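Local coordinates for protein maleylacetate reductase (Rhizobium, PDB 3W5S) that reduces maleylacetate to 3-oxoadipate with NADH in the catabolism of gamma-resorcylate, working as a homodimer of the iron-containing alcohol dehydrogenase family, at residues H263-G266 / D270-H273. Sequence-based numbering, arbitrary orientation.
Sequences HTLG and DLPH. With SO4 (sulfate ion), chain C.
H263 and H273 meet edge to edge, CD2 of H263 lying 4.5 Å from CE1 of H273, and both turn their NE2 to one sulfate ion, probably taken up from the crystallisation liquor. H263 NE2 reaches sulfate O2 at 2.8 Å (N-H...O 153°), and H273 NE2 reaches O3 at 3.0 Å (161°). The sulfur lies in the plane of each imidazole, so the anion bridges two ring edges. On H273, CG stands anti to the backbone N (chi1 175°), which carries the ring toward H263 and the sulfate. Y346 hydrogen-bonds H263 ND1 and so helps fix that ring's rotation; H277 NE2 and N190 ND2 also hydrogen-bond the anion. H273 corresponds to a histidine that binds the metal in metal-dependent relatives of this family, so the sulfate probably marks the active-site region of this enzyme.

The backbone contact is a helix end. D270 leaves helical geometry with positive phi, and L271 N donates a weak, bent hydrogen bond to G266 O at 3.3 Å. D270 N lies 2.9 Å from the same carbonyl oxygen.

Apolar contact is small: L271 CD1 touches L265 CB at 4.0 Å, while L271 CG sits 3.8 Å from L265 O.

The chain thus leaves helix 257-269, turns through D270 and L271, and enters helix 273-289 with P272 as N-cap. M337 of helix 334-341 packs on L265, and K156 of strand 155-160 touches both histidines.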
# COMPACT_ATOMS: atom_id res chain seq x y z
N HIS A 263 5.45 -25.31 -0.33
CA HIS A 263 5.56 -25.59 -1.76
C HIS A 263 6.26 -26.90 -2.06
O HIS A 263 5.88 -27.61 -3.00
CB HIS A 263 6.26 -24.43 -2.46
CG HIS A 263 5.51 -23.15 -2.32
ND1 HIS A 263 6.08 -21.92 -2.49
CD2 HIS A 263 4.23 -22.93 -1.91
CE1 HIS A 263 5.17 -20.98 -2.25
NE2 HIS A 263 4.05 -21.57 -1.88
N THR A 264 7.25 -27.24 -1.25
CA THR A 264 7.99 -28.47 -1.43
C THR A 264 7.06 -29.67 -1.21
O THR A 264 6.92 -30.54 -2.09
CB THR A 264 9.18 -28.51 -0.46
OG1 THR A 264 10.10 -27.45 -0.76
CG2 THR A 264 9.90 -29.86 -0.57
N LEU A 265 6.43 -29.73 -0.04
CA LEU A 265 5.56 -30.88 0.29
C LEU A 265 4.30 -30.88 -0.57
O LEU A 265 3.86 -31.92 -1.07
CB LEU A 265 5.21 -30.81 1.77
CG LEU A 265 6.19 -31.33 2.82
CD1 LEU A 265 7.62 -30.74 2.82
CD2 LEU A 265 5.52 -31.06 4.15
N GLY A 266 3.71 -29.71 -0.74
CA GLY A 266 2.47 -29.59 -1.51
C GLY A 266 2.65 -30.12 -2.90
O GLY A 266 1.90 -31.01 -3.33
N ASP A 270 1.70 -33.90 -3.35
CA ASP A 270 0.32 -33.57 -3.71
C ASP A 270 -0.56 -33.44 -2.47
O ASP A 270 -1.73 -33.86 -2.45
CB ASP A 270 -0.27 -34.60 -4.72
CG ASP A 270 -1.44 -34.03 -5.51
OD1 ASP A 270 -1.38 -32.85 -5.91
OD2 ASP A 270 -2.42 -34.78 -5.75
N LEU A 271 0.00 -32.85 -1.42
CA LEU A 271 -0.76 -32.63 -0.19
C LEU A 271 -1.84 -31.55 -0.36
O LEU A 271 -1.64 -30.59 -1.12
CB LEU A 271 0.16 -32.24 0.95
CG LEU A 271 1.29 -33.16 1.38
CD1 LEU A 271 1.79 -32.63 2.71
CD2 LEU A 271 0.84 -34.62 1.53
N PRO A 272 -2.96 -31.67 0.38
CA PRO A 272 -3.93 -30.59 0.44
C PRO A 272 -3.20 -29.31 0.85
O PRO A 272 -2.52 -29.27 1.90
CB PRO A 272 -4.93 -31.07 1.50
CG PRO A 272 -4.81 -32.59 1.46
CD PRO A 272 -3.34 -32.80 1.25
N HIS A 273 -3.32 -28.28 0.03
CA HIS A 273 -2.47 -27.12 0.14
C HIS A 273 -2.71 -26.28 1.40
O HIS A 273 -1.78 -26.04 2.18
CB HIS A 273 -2.57 -26.26 -1.12
CG HIS A 273 -1.82 -24.98 -1.03
ND1 HIS A 273 -0.45 -24.90 -1.17
CD2 HIS A 273 -2.25 -23.73 -0.77
CE1 HIS A 273 -0.08 -23.64 -1.02
NE2 HIS A 273 -1.15 -22.91 -0.79
S SO4 C . 0.71 -19.99 -1.19
O1 SO4 C . 1.27 -18.62 -1.13
O2 SO4 C . 1.66 -20.93 -0.63
O3 SO4 C . -0.52 -20.05 -0.42
O4 SO4 C . 0.54 -20.35 -2.58